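Local coordinates for putative methyltransferase (Emericella variicolor, PDB 7DMB), which binds S-adenosyl-L-homocysteine and probably transfers a methyl group from S-adenosylmethionine during calbistrin biosynthesis, acting in trans with a polyketide synthase, at residues A[138-152]-A[166-179]. Sequence-based numbering, arbitrary orientation.
With SAH (S-adenosyl-L-homocysteine), chain C.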
loop_
_atom_site.group_PDB
_atom_site.type_symbol
_atom_site.label_atom_id
_atom_site.label_comp_id
_atom_site.label_asym_id
_atom_site.label_seq_id
_atom_site.Cartn_x
_atom_site.Cartn_y
_atom_site.Cartn_z
ATOM N N TYR A 138 -14.573 2.242 10.256
ATOM C CA TYR A 138 -13.288 2.213 9.563
ATOM C C TYR A 138 -13.390 1.656 8.141
ATOM O O TYR A 138 -12.492 1.916 7.331
ATOM C CB TYR A 138 -12.268 1.392 10.368
ATOM C CG TYR A 138 -12.490 -0.115 10.364
ATOM C CD1 TYR A 138 -11.667 -0.965 9.623
ATOM C CD2 TYR A 138 -13.508 -0.694 11.120
ATOM C CE1 TYR A 138 -11.860 -2.352 9.626
ATOM C CE2 TYR A 138 -13.710 -2.077 11.126
ATOM C CZ TYR A 138 -12.887 -2.898 10.380
ATOM O OH TYR A 138 -13.104 -4.269 10.381
ATOM N N LEU A 139 -14.451 0.903 7.819
ATOM C CA LEU A 139 -14.645 0.312 6.496
ATOM C C LEU A 139 -15.274 1.272 5.496
ATOM O O LEU A 139 -15.375 0.927 4.317
ATOM C CB LEU A 139 -15.535 -0.929 6.594
ATOM C CG LEU A 139 -14.947 -2.181 7.241
ATOM C CD1 LEU A 139 -15.923 -3.358 7.155
ATOM C CD2 LEU A 139 -13.626 -2.544 6.576
ATOM N N TRP A 140 -15.715 2.445 5.940
ATOM C CA TRP A 140 -16.299 3.434 5.038
ATOM C C TRP A 140 -15.488 3.666 3.769
ATOM O O TRP A 140 -16.076 3.616 2.678
ATOM C CB TRP A 140 -16.496 4.751 5.804
ATOM C CG TRP A 140 -16.879 5.847 4.895
ATOM C CD1 TRP A 140 -18.086 6.009 4.274
ATOM C CD2 TRP A 140 -16.042 6.910 4.431
ATOM N NE1 TRP A 140 -18.059 7.129 3.477
ATOM C CE2 TRP A 140 -16.815 7.697 3.554
ATOM C CE3 TRP A 140 -14.723 7.292 4.696
ATOM C CZ2 TRP A 140 -16.312 8.834 2.936
ATOM C CZ3 TRP A 140 -14.225 8.424 4.084
ATOM C CH2 TRP A 140 -15.012 9.177 3.209
ATOM N N PRO A 141 -14.169 3.925 3.822
ATOM C CA PRO A 141 -13.439 4.245 2.586
ATOM C C PRO A 141 -13.316 3.087 1.618
ATOM O O PRO A 141 -13.271 3.322 0.403
ATOM C CB PRO A 141 -12.052 4.671 3.091
ATOM C CG PRO A 141 -11.897 3.935 4.386
ATOM C CD PRO A 141 -13.277 3.963 5.000
ATOM N N VAL A 142 -13.201 1.851 2.105
ATOM C CA VAL A 142 -13.039 0.744 1.169
ATOM C C VAL A 142 -14.349 0.344 0.499
ATOM O O VAL A 142 -14.312 -0.389 -0.490
ATOM C CB VAL A 142 -12.380 -0.468 1.862
ATOM C CG1 VAL A 142 -10.969 -0.110 2.278
ATOM C CG2 VAL A 142 -13.178 -0.925 3.072
ATOM N N ILE A 143 -15.496 0.807 0.992
ATOM C CA ILE A 143 -16.778 0.581 0.331
ATOM C C ILE A 143 -17.181 1.776 -0.520
ATOM O O ILE A 143 -17.676 1.614 -1.639
ATOM C CB ILE A 143 -17.859 0.256 1.380
ATOM C CG1 ILE A 143 -17.502 -1.037 2.116
ATOM C CG2 ILE A 143 -19.255 0.154 0.732
ATOM C CD1 ILE A 143 -17.265 -2.215 1.199
ATOM N N GLU A 144 -16.951 2.979 0.011
ATOM C CA GLU A 144 -17.288 4.212 -0.687
ATOM C C GLU A 144 -16.389 4.441 -1.879
ATOM O O GLU A 144 -16.824 5.033 -2.874
ATOM C CB GLU A 144 -17.176 5.413 0.271
ATOM C CG GLU A 144 -17.742 6.696 -0.289
ATOM C CD GLU A 144 -19.262 6.675 -0.335
ATOM O OE1 GLU A 144 -19.863 5.666 0.092
ATOM O OE2 GLU A 144 -19.855 7.671 -0.780
ATOM N N GLY A 145 -15.128 4.010 -1.781
ATOM C CA GLY A 145 -14.160 4.178 -2.839
ATOM C C GLY A 145 -14.626 3.566 -4.146
ATOM O O GLY A 145 -14.748 4.244 -5.170
ATOM N N PRO A 146 -14.881 2.260 -4.141
ATOM C CA PRO A 146 -15.372 1.630 -5.385
ATOM C C PRO A 146 -16.680 2.238 -5.889
ATOM O O PRO A 146 -16.846 2.422 -7.103
ATOM C CB PRO A 146 -15.521 0.144 -5.004
ATOM C CG PRO A 146 -15.414 0.098 -3.502
ATOM C CD PRO A 146 -14.607 1.283 -3.074
ATOM N N TRP A 147 -17.591 2.600 -4.983
ATOM C CA TRP A 147 -18.818 3.274 -5.395
ATOM C C TRP A 147 -18.503 4.531 -6.202
ATOM O O TRP A 147 -19.082 4.764 -7.277
ATOM C CB TRP A 147 -19.682 3.626 -4.179
ATOM C CG TRP A 147 -20.662 4.696 -4.534
ATOM C CD1 TRP A 147 -20.504 6.051 -4.381
ATOM C CD2 TRP A 147 -21.914 4.509 -5.187
ATOM N NE1 TRP A 147 -21.599 6.705 -4.885
ATOM C CE2 TRP A 147 -22.480 5.782 -5.381
ATOM C CE3 TRP A 147 -22.619 3.381 -5.621
ATOM C CZ2 TRP A 147 -23.729 5.959 -5.976
ATOM C CZ3 TRP A 147 -23.863 3.560 -6.223
ATOM C CH2 TRP A 147 -24.403 4.836 -6.391
ATOM N N ARG A 148 -17.566 5.343 -5.703
ATOM C CA ARG A 148 -17.170 6.565 -6.410
ATOM C C ARG A 148 -16.530 6.269 -7.765
ATOM O O ARG A 148 -16.691 7.053 -8.710
ATOM C CB ARG A 148 -16.184 7.386 -5.574
ATOM C CG ARG A 148 -16.735 8.086 -4.346
ATOM C CD ARG A 148 -15.627 8.980 -3.765
ATOM N NE ARG A 148 -16.022 9.564 -2.491
ATOM C CZ ARG A 148 -15.250 10.325 -1.729
ATOM N NH1 ARG A 148 -14.005 10.602 -2.090
ATOM N NH2 ARG A 148 -15.739 10.804 -0.594
ATOM N N VAL A 149 -15.761 5.183 -7.868
ATOM C CA VAL A 149 -15.174 4.827 -9.154
ATOM C C VAL A 149 -16.278 4.516 -10.157
ATOM O O VAL A 149 -16.286 5.024 -11.286
ATOM C CB VAL A 149 -14.205 3.644 -8.991
ATOM C CG1 VAL A 149 -13.970 2.971 -10.345
ATOM C CG2 VAL A 149 -12.902 4.118 -8.353
ATOM N N TYR A 150 -17.228 3.678 -9.750
ATOM C CA TYR A 150 -18.411 3.427 -10.568
ATOM C C TYR A 150 -19.120 4.732 -10.910
ATOM O O TYR A 150 -19.460 4.989 -12.069
ATOM C CB TYR A 150 -19.377 2.502 -9.830
ATOM C CG TYR A 150 -20.817 2.839 -10.149
ATOM C CD1 TYR A 150 -21.368 2.481 -11.380
ATOM C CD2 TYR A 150 -21.615 3.540 -9.253
ATOM C CE1 TYR A 150 -22.655 2.794 -11.705
ATOM C CE2 TYR A 150 -22.911 3.859 -9.577
ATOM C CZ TYR A 150 -23.426 3.476 -10.808
ATOM O OH TYR A 150 -24.723 3.775 -11.172
ATOM N N ASP A 151 -19.333 5.569 -9.900
ATOM C CA ASP A 151 -20.198 6.730 -10.017
ATOM C C ASP A 151 -19.586 7.834 -10.869
ATOM O O ASP A 151 -20.310 8.732 -11.302
ATOM C CB ASP A 151 -20.516 7.246 -8.609
ATOM C CG ASP A 151 -21.644 8.241 -8.591
ATOM O OD1 ASP A 151 -22.701 7.990 -9.212
ATOM O OD2 ASP A 151 -21.458 9.290 -7.957
ATOM N N ASN A 152 -18.278 7.788 -11.129
ATOM C CA ASN A 152 -17.604 8.842 -11.878
ATOM C C ASN A 152 -16.890 8.331 -13.121
ATOM O O ASN A 152 -16.203 9.113 -13.782
ATOM C CB ASN A 152 -16.579 9.564 -10.994
ATOM C CG ASN A 152 -17.210 10.312 -9.869
ATOM O OD1 ASN A 152 -17.599 11.474 -10.023
ATOM N ND2 ASN A 152 -17.313 9.660 -8.712
ATOM N N VAL A 166 -11.453 12.622 -7.263
ATOM C CA VAL A 166 -12.612 11.849 -6.838
ATOM C C VAL A 166 -12.332 11.158 -5.511
ATOM O O VAL A 166 -13.160 11.182 -4.594
ATOM C CB VAL A 166 -13.008 10.850 -7.940
ATOM C CG1 VAL A 166 -13.850 9.704 -7.362
ATOM C CG2 VAL A 166 -13.739 11.573 -9.056
ATOM N N LEU A 167 -11.145 10.571 -5.364
ATOM C CA LEU A 167 -10.850 9.842 -4.138
ATOM C C LEU A 167 -10.441 10.756 -2.986
ATOM O O LEU A 167 -10.490 10.329 -1.831
ATOM C CB LEU A 167 -9.761 8.795 -4.392
ATOM C CG LEU A 167 -10.092 7.735 -5.457
ATOM C CD1 LEU A 167 -9.011 6.640 -5.540
ATOM C CD2 LEU A 167 -11.448 7.126 -5.188
ATOM N N LEU A 168 -10.057 12.002 -3.274
ATOM C CA LEU A 168 -9.635 12.912 -2.213
ATOM C C LEU A 168 -10.812 13.380 -1.375
ATOM O O LEU A 168 -10.646 13.652 -0.183
ATOM C CB LEU A 168 -8.908 14.126 -2.801
ATOM C CG LEU A 168 -7.444 13.944 -3.209
ATOM C CD1 LEU A 168 -6.783 15.298 -3.520
ATOM C CD2 LEU A 168 -6.676 13.179 -2.141
ATOM N N LYS A 169 -12.002 13.458 -1.968
ATOM C CA LYS A 169 -13.140 14.058 -1.290
ATOM C C LYS A 169 -13.395 13.402 0.064
ATOM O O LYS A 169 -13.319 12.176 0.211
ATOM C CB LYS A 169 -14.389 13.954 -2.160
ATOM C CG LYS A 169 -15.620 14.593 -1.544
ATOM C CD LYS A 169 -16.659 14.864 -2.618
ATOM C CE LYS A 169 -17.912 15.523 -2.074
ATOM N NZ LYS A 169 -18.948 14.548 -1.691
ATOM N N ASP A 170 -13.677 14.252 1.060
ATOM C CA ASP A 170 -14.010 13.844 2.423
ATOM C C ASP A 170 -12.937 12.946 3.036
ATOM O O ASP A 170 -13.236 12.099 3.880
ATOM C CB ASP A 170 -15.387 13.166 2.473
ATOM C CG ASP A 170 -16.534 14.171 2.374
ATOM O OD1 ASP A 170 -16.393 15.284 2.918
ATOM O OD2 ASP A 170 -17.565 13.862 1.742
ATOM N N GLY A 171 -11.681 13.128 2.631
ATOM C CA GLY A 171 -10.575 12.408 3.244
ATOM C C GLY A 171 -10.535 10.921 2.966
ATOM O O GLY A 171 -9.855 10.180 3.690
ATOM N N LEU A 172 -11.219 10.468 1.910
ATOM C CA LEU A 172 -11.337 9.038 1.651
ATOM C C LEU A 172 -9.968 8.387 1.445
ATOM O O LEU A 172 -9.704 7.306 1.982
ATOM C CB LEU A 172 -12.248 8.799 0.445
ATOM C CG LEU A 172 -12.666 7.349 0.272
ATOM C CD1 LEU A 172 -14.104 7.264 -0.236
ATOM C CD2 LEU A 172 -11.697 6.596 -0.645
ATOM N N LEU A 173 -9.084 9.025 0.672
ATOM C CA LEU A 173 -7.770 8.431 0.409
ATOM C C LEU A 173 -7.014 8.133 1.704
ATOM O O LEU A 173 -6.481 7.034 1.890
ATOM C CB LEU A 173 -6.941 9.346 -0.492
ATOM C CG LEU A 173 -6.769 8.871 -1.935
ATOM C CD1 LEU A 173 -5.512 9.479 -2.537
ATOM C CD2 LEU A 173 -6.736 7.344 -2.018
ATOM N N GLU A 174 -6.965 9.106 2.614
ATOM C CA GLU A 174 -6.277 8.902 3.889
ATOM C C GLU A 174 -6.926 7.787 4.696
ATOM O O GLU A 174 -6.232 6.975 5.323
ATOM C CB GLU A 174 -6.280 10.195 4.705
ATOM C CG GLU A 174 -5.705 10.037 6.115
ATOM C CD GLU A 174 -5.643 11.362 6.868
ATOM O OE1 GLU A 174 -5.568 12.426 6.219
ATOM O OE2 GLU A 174 -5.670 11.340 8.114
ATOM N N LYS A 175 -8.260 7.750 4.715
ATOM C CA LYS A 175 -8.956 6.728 5.478
ATOM C C LYS A 175 -8.780 5.360 4.834
ATOM O O LYS A 175 -8.696 4.342 5.532
ATOM C CB LYS A 175 -10.430 7.120 5.613
ATOM C CG LYS A 175 -10.668 8.222 6.664
ATOM C CD LYS A 175 -11.773 9.172 6.245
ATOM C CE LYS A 175 -12.412 9.883 7.442
ATOM N NZ LYS A 175 -13.172 11.097 7.017
ATOM N N PHE A 176 -8.688 5.328 3.506
ATOM C CA PHE A 176 -8.419 4.084 2.791
ATOM C C PHE A 176 -7.055 3.516 3.182
ATOM O O PHE A 176 -6.940 2.338 3.543
ATOM C CB PHE A 176 -8.525 4.342 1.285
ATOM C CG PHE A 176 -8.224 3.142 0.425
ATOM C CD1 PHE A 176 -9.260 2.394 -0.126
ATOM C CD2 PHE A 176 -6.911 2.784 0.133
ATOM C CE1 PHE A 176 -8.996 1.294 -0.933
ATOM C CE2 PHE A 176 -6.637 1.687 -0.668
ATOM C CZ PHE A 176 -7.685 0.942 -1.207
ATOM N N TYR A 177 -6.005 4.342 3.138
ATOM C CA TYR A 177 -4.705 3.848 3.580
ATOM C C TYR A 177 -4.701 3.537 5.080
ATOM O O TYR A 177 -3.996 2.609 5.513
ATOM C CB TYR A 177 -3.601 4.837 3.193
ATOM C CG TYR A 177 -3.361 4.883 1.687
ATOM C CD1 TYR A 177 -3.091 3.714 0.973
ATOM C CD2 TYR A 177 -3.415 6.085 0.981
ATOM C CE1 TYR A 177 -2.875 3.739 -0.395
ATOM C CE2 TYR A 177 -3.214 6.119 -0.398
ATOM C CZ TYR A 177 -2.942 4.941 -1.076
ATOM O OH TYR A 177 -2.740 4.956 -2.442
ATOM N N ASP A 178 -5.503 4.260 5.883
ATOM C CA ASP A 178 -5.698 3.852 7.277
ATOM C C ASP A 178 -6.265 2.434 7.369
ATOM O O ASP A 178 -5.846 1.650 8.231
ATOM C CB ASP A 178 -6.620 4.821 8.018
ATOM C CG ASP A 178 -5.902 6.085 8.511
ATOM O OD1 ASP A 178 -4.652 6.086 8.605
ATOM O OD2 ASP A 178 -6.598 7.079 8.811
ATOM N N TRP A 179 -7.235 2.088 6.500
ATOM C CA TRP A 179 -7.794 0.735 6.524
ATOM C C TRP A 179 -6.721 -0.305 6.238
ATOM O O TRP A 179 -6.609 -1.299 6.957
ATOM C CB TRP A 179 -8.926 0.554 5.505
ATOM C CG TRP A 179 -9.207 -0.958 5.273
ATOM C CD1 TRP A 179 -9.961 -1.777 6.068
ATOM C CD2 TRP A 179 -8.684 -1.801 4.227
ATOM N NE1 TRP A 179 -9.966 -3.060 5.572
ATOM C CE2 TRP A 179 -9.200 -3.102 4.439
ATOM C CE3 TRP A 179 -7.857 -1.578 3.110
ATOM C CZ2 TRP A 179 -8.903 -4.180 3.588
ATOM C CZ3 TRP A 179 -7.570 -2.662 2.259
ATOM C CH2 TRP A 179 -8.094 -3.939 2.511
HETATM N N SAH C . 2.299 5.794 1.986
HETATM C CA SAH C . 1.007 6.197 1.365
HETATM C CB SAH C . 0.292 5.008 0.712
HETATM C CG SAH C . 0.822 4.687 -0.670
HETATM S SD SAH C . 0.411 5.929 -1.934
HETATM C C SAH C . 0.105 6.819 2.434
HETATM O O SAH C . -0.536 7.836 2.095
HETATM O OXT SAH C . 0.102 6.282 3.567
HETATM C "C5'" SAH C . 2.012 6.127 -2.756
HETATM C "C4'" SAH C . 2.720 7.394 -2.326
HETATM O "O4'" SAH C . 4.062 7.390 -2.873
HETATM C "C3'" SAH C . 2.051 8.678 -2.822
HETATM O "O3'" SAH C . 1.947 9.601 -1.746
HETATM C "C2'" SAH C . 2.985 9.150 -3.942
HETATM O "O2'" SAH C . 3.026 10.548 -4.132
HETATM C "C1'" SAH C . 4.336 8.635 -3.466
HETATM N N9 SAH C . 5.277 8.415 -4.559
HETATM C C8 SAH C . 4.949 7.999 -5.825
HETATM N N7 SAH C . 5.982 7.868 -6.617
HETATM C C5 SAH C . 7.064 8.234 -5.831
HETATM C C6 SAH C . 8.444 8.307 -6.101
HETATM N N6 SAH C . 8.979 8.015 -7.282
HETATM N N1 SAH C . 9.257 8.707 -5.092
HETATM C C2 SAH C . 8.708 9.003 -3.907
HETATM N N3 SAH C . 7.430 8.966 -3.539
HETATM C C4 SAH C . 6.643 8.571 -4.556
HETATM O O HOH W 1 -10.197 3.083 7.674
HETATM O O HOH W 2 -18.122 11.387 0.926
#
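L172 packs as a knob into the hole formed by W140, P141, G145 and R148, and the contact illustrates how a leucine knob and an arginine grip can work side by side where one helix packs on two consecutive helices. Helix 140-152 crosses helix 172-179 at -128°, with axes 8.3 Å apart. P141 and F176 lie close in backbone, their CA atoms separated by 5.0 Å. Beyond them the CG1 methyl of V142 presses on one face of the W179 indole, 3.4 Å from CD2 and displaced toward the rim. NE1 of W179 is hydrogen-bonded to E58, and I62 of the same helix 56-79 touches V142 and W179.

The polar grip lies at the turn between helices 163-168 and 172-181. R148 reaches it with an extended chain, its chi2 and chi3 both near 180°, and presents NH1 and NH2 end-on to a single acceptor, K169 O, each at 2.9 Å. That oxygen lies in the guanidinium plane, but NH2 stands above the carbonyl plane while NH1 is only moderately tilted from it. K169 O also accepts from L172 N, and R148 NH1 adds a weak bond to V166 O. The two in-plane bonds to K169 O fix the rotation of the guanidinium, and L172 CD1 covers the centre of one face, 3.6 Å from CZ.

Exposed D170 and K175 make the solvent side. K175 CD still comes within 3.4 Å of W140 CZ3 at the ring edge, but one water links R148 NH2 to D170 OD2 and another joins the carbonyls of Y138 and K175. Helix 172-181 also lays the Y177 ring against bound S-adenosyl-L-homocysteine, beside a seven-stranded sheet of order 3-2-1-4-5-7-6, the hallmark of class I, Rossmann-like methyltransferases.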